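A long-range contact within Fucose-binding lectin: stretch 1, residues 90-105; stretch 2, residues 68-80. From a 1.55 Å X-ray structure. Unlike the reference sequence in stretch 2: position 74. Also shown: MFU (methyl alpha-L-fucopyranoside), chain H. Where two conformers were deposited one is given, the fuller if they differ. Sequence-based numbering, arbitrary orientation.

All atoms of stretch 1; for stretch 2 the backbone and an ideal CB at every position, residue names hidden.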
# COMPACT_ATOMS: atom_id res chain seq x y z
N GLY A 90 -3.92 8.59 23.46
CA GLY A 90 -4.11 10.04 23.55
C GLY A 90 -5.44 10.56 23.09
O GLY A 90 -6.25 9.83 22.53
N ALA A 91 -5.65 11.85 23.25
CA ALA A 91 -6.89 12.55 22.90
C ALA A 91 -7.23 12.46 21.41
O ALA A 91 -8.42 12.51 21.05
CB ALA A 91 -6.82 13.98 23.36
N LEU A 92 -6.24 12.31 20.54
CA LEU A 92 -6.53 12.26 19.08
C LEU A 92 -7.27 10.98 18.71
O LEU A 92 -7.97 10.96 17.72
CB LEU A 92 -5.25 12.43 18.26
CG LEU A 92 -5.45 12.53 16.73
CD1 LEU A 92 -6.38 13.70 16.37
CD2 LEU A 92 -4.12 12.78 16.06
N THR A 93 -7.04 9.89 19.46
CA THR A 93 -7.52 8.56 19.07
C THR A 93 -9.03 8.59 18.77
O THR A 93 -9.83 9.10 19.58
CB THR A 93 -7.23 7.54 20.16
OG1 THR A 93 -5.82 7.48 20.32
CG2 THR A 93 -7.85 6.19 19.87
N GLY A 94 -9.40 8.04 17.63
CA GLY A 94 -10.78 7.81 17.26
C GLY A 94 -11.49 9.02 16.68
O GLY A 94 -12.67 8.90 16.34
N GLN A 95 -10.85 10.17 16.54
CA GLN A 95 -11.53 11.39 16.02
C GLN A 95 -11.65 11.37 14.48
O GLN A 95 -12.66 11.89 13.96
CB GLN A 95 -10.84 12.65 16.50
CG GLN A 95 -10.93 12.84 18.02
CD GLN A 95 -10.53 14.25 18.40
OE1 GLN A 95 -11.02 15.22 17.79
NE2 GLN A 95 -9.69 14.40 19.42
N PHE A 96 -10.64 10.87 13.76
CA PHE A 96 -10.57 11.06 12.31
C PHE A 96 -10.23 9.76 11.61
O PHE A 96 -9.39 8.98 12.07
CB PHE A 96 -9.51 12.11 11.96
CG PHE A 96 -9.77 13.45 12.61
CD1 PHE A 96 -10.78 14.27 12.14
CD2 PHE A 96 -9.01 13.86 13.68
CE1 PHE A 96 -11.03 15.50 12.73
CE2 PHE A 96 -9.27 15.09 14.28
CZ PHE A 96 -10.26 15.89 13.81
N TYR A 97 -10.81 9.59 10.42
CA TYR A 97 -10.43 8.49 9.53
C TYR A 97 -9.07 8.76 8.94
O TYR A 97 -8.78 9.90 8.55
CB TYR A 97 -11.43 8.33 8.39
CG TYR A 97 -12.74 7.72 8.82
CD1 TYR A 97 -12.84 6.38 9.15
CD2 TYR A 97 -13.89 8.48 8.84
CE1 TYR A 97 -14.04 5.80 9.50
CE2 TYR A 97 -15.11 7.92 9.19
CZ TYR A 97 -15.19 6.58 9.53
OH TYR A 97 -16.42 6.05 9.85
N GLY A 98 -8.25 7.72 8.83
CA GLY A 98 -6.96 7.81 8.16
C GLY A 98 -6.80 6.73 7.16
O GLY A 98 -7.17 5.60 7.43
N ALA A 99 -6.27 7.07 6.00
CA ALA A 99 -6.15 6.16 4.87
C ALA A 99 -4.69 5.97 4.49
O ALA A 99 -4.43 5.42 3.47
CB ALA A 99 -7.01 6.72 3.75
N SER A 100 -3.78 6.48 5.30
CA SER A 100 -2.33 6.47 5.04
C SER A 100 -1.61 6.41 6.39
O SER A 100 -2.19 6.84 7.34
CB SER A 100 -1.93 7.65 4.15
OG SER A 100 -2.16 8.91 4.81
N THR A 101 -0.39 5.92 6.41
CA THR A 101 0.47 5.91 7.59
C THR A 101 0.69 7.36 7.96
O THR A 101 1.27 8.09 7.17
CB THR A 101 1.79 5.19 7.37
OG1 THR A 101 1.53 3.81 7.09
CG2 THR A 101 2.70 5.32 8.57
N PRO A 102 0.29 7.81 9.16
CA PRO A 102 0.39 9.23 9.46
C PRO A 102 1.84 9.67 9.59
O PRO A 102 2.73 8.89 10.00
CB PRO A 102 -0.30 9.37 10.81
CG PRO A 102 -1.25 8.19 10.88
CD PRO A 102 -0.54 7.10 10.16
N ASP A 103 2.07 10.92 9.21
CA ASP A 103 3.32 11.63 9.50
C ASP A 103 3.09 12.55 10.70
O ASP A 103 1.98 13.05 10.86
CB ASP A 103 3.76 12.51 8.32
CG ASP A 103 4.32 11.70 7.16
OD1 ASP A 103 5.08 10.74 7.41
OD2 ASP A 103 3.94 12.03 5.98
N ALA A 104 4.13 12.79 11.46
CA ALA A 104 4.00 13.70 12.62
C ALA A 104 5.29 14.47 12.83
O ALA A 104 6.38 13.96 12.54
CB ALA A 104 3.67 12.94 13.87
N THR A 105 5.14 15.71 13.29
CA THR A 105 6.29 16.52 13.73
C THR A 105 5.82 17.35 14.94
O THR A 105 4.62 17.44 15.20
CB THR A 105 6.87 17.37 12.59
OG1 THR A 105 8.13 17.92 13.01
CG2 THR A 105 5.93 18.48 12.20
N UNK A 68 3.15 8.47 19.02
CA UNK A 68 3.14 7.53 17.87
C UNK A 68 1.73 7.53 17.31
O UNK A 68 0.76 7.47 18.07
CB UNK A 68 3.57 6.12 18.27
N UNK A 69 1.61 7.60 15.99
CA UNK A 69 0.34 7.72 15.26
C UNK A 69 0.23 6.63 14.19
O UNK A 69 1.14 6.48 13.37
CB UNK A 69 0.22 9.10 14.62
N UNK A 70 -0.86 5.89 14.23
CA UNK A 70 -1.12 4.81 13.28
C UNK A 70 -2.58 4.77 12.95
O UNK A 70 -3.36 5.50 13.55
CB UNK A 70 -0.66 3.46 13.83
N UNK A 71 -2.96 3.94 12.00
CA UNK A 71 -4.39 3.67 11.72
C UNK A 71 -4.82 2.46 12.54
O UNK A 71 -4.18 1.40 12.45
CB UNK A 71 -4.63 3.43 10.23
N UNK A 72 -5.86 2.63 13.35
CA UNK A 72 -6.35 1.50 14.15
C UNK A 72 -7.24 0.57 13.34
O UNK A 72 -7.52 0.83 12.18
CB UNK A 72 -7.12 2.01 15.37
N UNK A 73 -7.73 -0.47 14.02
CA UNK A 73 -8.48 -1.53 13.35
C UNK A 73 -9.88 -1.05 12.98
O UNK A 73 -10.55 -1.80 12.25
CB UNK A 73 -8.56 -2.77 14.24
N UNK A 74 -10.28 0.15 13.39
CA UNK A 74 -11.56 0.77 12.94
C UNK A 74 -11.36 1.81 11.82
O UNK A 74 -12.31 2.52 11.47
CB UNK A 74 -12.26 1.44 14.13
N UNK A 75 -10.15 1.90 11.25
CA UNK A 75 -9.91 2.87 10.17
C UNK A 75 -9.63 4.26 10.68
O UNK A 75 -9.48 5.17 9.85
CB UNK A 75 -11.11 2.92 9.23
N UNK A 76 -9.57 4.48 11.98
CA UNK A 76 -9.36 5.83 12.53
C UNK A 76 -7.97 5.95 13.11
O UNK A 76 -7.38 4.96 13.58
CB UNK A 76 -10.40 6.16 13.60
N UNK A 77 -7.42 7.15 13.06
CA UNK A 77 -6.09 7.43 13.63
C UNK A 77 -6.09 7.12 15.13
O UNK A 77 -7.01 7.55 15.85
CB UNK A 77 -5.69 8.89 13.39
N UNK A 78 -5.07 6.38 15.56
CA UNK A 78 -4.80 6.14 17.00
C UNK A 78 -3.53 6.88 17.38
O UNK A 78 -2.58 6.94 16.58
CB UNK A 78 -4.66 4.65 17.31
N UNK A 79 -3.53 7.46 18.57
CA UNK A 79 -2.38 8.17 19.13
C UNK A 79 -1.93 7.41 20.39
O UNK A 79 -2.78 7.24 21.26
CB UNK A 79 -2.73 9.63 19.45
N UNK A 80 -0.70 7.01 20.42
CA UNK A 80 -0.08 6.34 21.59
C UNK A 80 0.97 7.27 22.20
O UNK A 80 1.80 7.87 21.49
CB UNK A 80 0.56 5.01 21.19
C1 MFU H . -1.79 14.32 25.75
C2 MFU H . -2.55 13.71 24.58
C3 MFU H . -2.74 14.79 23.52
C4 MFU H . -1.39 15.28 23.08
C5 MFU H . -0.68 15.89 24.32
C6 MFU H . 0.69 16.40 23.96
O1 MFU H . -2.68 15.29 26.32
O2 MFU H . -3.80 13.24 25.09
O3 MFU H . -3.52 14.24 22.45
O4 MFU H . -0.55 14.26 22.58
O5 MFU H . -0.53 14.80 25.31
CM MFU H . -1.97 15.95 27.38

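Position 68 points its CA-to-CB bond away from stretch 1, so the contact sets no rule there; a beta-branched residue suits a strand, and it is Val 68.

Position 69 points toward stretch 1. Its ideal CB lies 3.9 Å from Pro 102 CB, with the methyl of Ala 104 beyond and Leu 92 farther along, so a long apolar or aromatic side chain fits. The residue is Tyr 69, whose CD2 comes 3.6 Å from Ala 104 CB and whose CE1 lies 3.8 Å from Leu 92 CD2.

Position 70 turns away, and many residues would serve; it is Ala 70. Position 71 points toward stretch 1, its ideal CB 4.4 Å from Gly 98 O, and the bare glycine leaves room for an aliphatic branch. Ile 71 fills it: CD1 sits 3.6 Å from Gly 98 CA, where a CB on that glycine would clash, and 4.0 Å from Pro 102 CG.

Positions 72 and 73 are out of reach and open a type I turn; stretch 1 sets no rule, so small or polar turn residues would serve, and they are Gly 72 and Thr 73. Position 74 points sideways with no stretch 1 atom near its CB, so small polar turn formers suit. Asp 74, which differs from the reference, accepts a hydrogen bond within its own stretch, from position 76 N to OD1 at 3.0 Å.

At position 75 phi is positive (82°), and a CB would jam against the preceding carbonyl, which calls for glycine. Gly 75 accepts a hydrogen bond at O from Gly 98 N, 3.0 Å.

Position 76 bridges Tyr 97 and points sideways, near the Tyr 97 ring and Gly 94 O. A long, flexible side chain suits, preferably cationic. Lys 76 lays CE over one ring face, 3.8 Å from the centroid; its NZ is off-centre in a cation-pi contact, and a water joins NZ to Tyr 97 OH.

Position 77 has its ideal CB among Phe 96, Leu 92 and Pro 102, asking for a branched aliphatic. Ile 77 places CG2 4.2 Å from Leu 92 CD2 and CG1 4.4 Å from Pro 102 CG. Its backbone ties in twice, N to Phe 96 O (2.9 Å) and O from Gly 94 N (3.0 Å).

Position 78 points away, leaving the choice loose; Ile 78 still brings CG2 4.1 Å from Thr 93 CG2.

Position 79 points toward the 90–93 turn, where the free N of Leu 92 and the nearby sugar hydroxyls favour a long acceptor. Glu 79 takes Leu 92 N on OE1 (3.2 Å) and receives MFU O3 on OE1 and O4 on OE2, both at 2.7 Å, as befits a fucose-binding lectin.

Position 80 turns away, so any strand-compatible side chain would do; it is Leu 80.

Stretch 2, residues 68-80: VYAIGTDGKIIEL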
# COMPACT_ATOMS: atom_id res chain seq x y z
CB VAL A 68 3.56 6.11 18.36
CG1 VAL A 68 3.48 5.09 17.31
CG2 VAL A 68 4.93 6.13 18.95
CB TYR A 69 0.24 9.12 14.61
CG TYR A 69 0.33 10.26 15.61
CD1 TYR A 69 -0.80 10.68 16.29
CD2 TYR A 69 1.56 10.81 15.93
CE1 TYR A 69 -0.71 11.67 17.26
CE2 TYR A 69 1.67 11.78 16.91
CZ TYR A 69 0.54 12.20 17.58
OH TYR A 69 0.65 13.12 18.60
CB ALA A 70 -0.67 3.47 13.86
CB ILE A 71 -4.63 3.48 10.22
CG1 ILE A 71 -4.04 4.62 9.38
CG2 ILE A 71 -6.13 3.31 9.99
CD1 ILE A 71 -4.40 5.99 9.88
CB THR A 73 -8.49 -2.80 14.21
OG1 THR A 73 -9.21 -2.46 15.39
CG2 THR A 73 -7.10 -3.30 14.50
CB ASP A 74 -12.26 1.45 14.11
CG ASP A 74 -11.41 2.54 14.76
OD1 ASP A 74 -10.19 2.72 14.39
OD2 ASP A 74 -11.95 3.18 15.72
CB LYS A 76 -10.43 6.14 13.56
CG LYS A 76 -11.81 6.15 12.91
CD LYS A 76 -12.84 6.96 13.60
CE LYS A 76 -14.17 6.97 12.91
NZ LYS A 76 -15.28 7.18 13.86
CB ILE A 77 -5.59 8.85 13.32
CG1 ILE A 77 -5.49 9.02 11.79
CG2 ILE A 77 -4.25 9.11 13.99
CD1 ILE A 77 -5.39 10.47 11.33
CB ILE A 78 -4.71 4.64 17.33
CG1 ILE A 78 -3.55 3.94 16.63
CG2 ILE A 78 -6.02 3.97 16.99
CD1 ILE A 78 -3.30 2.53 17.16
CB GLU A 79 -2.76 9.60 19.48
CG GLU A 79 -1.61 10.34 20.18
CD GLU A 79 -1.97 11.75 20.65
OE1 GLU A 79 -3.09 11.91 21.20
OE2 GLU A 79 -1.08 12.65 20.54
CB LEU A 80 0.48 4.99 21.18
CG LEU A 80 -0.55 4.09 20.54
CD1 LEU A 80 0.16 2.91 19.87
CD2 LEU A 80 -1.63 3.62 21.51
O HOH W 1 -17.47 7.06 12.21
O HOH W 2 -14.49 6.90 17.05
O HOH W 3 -8.09 10.09 15.12
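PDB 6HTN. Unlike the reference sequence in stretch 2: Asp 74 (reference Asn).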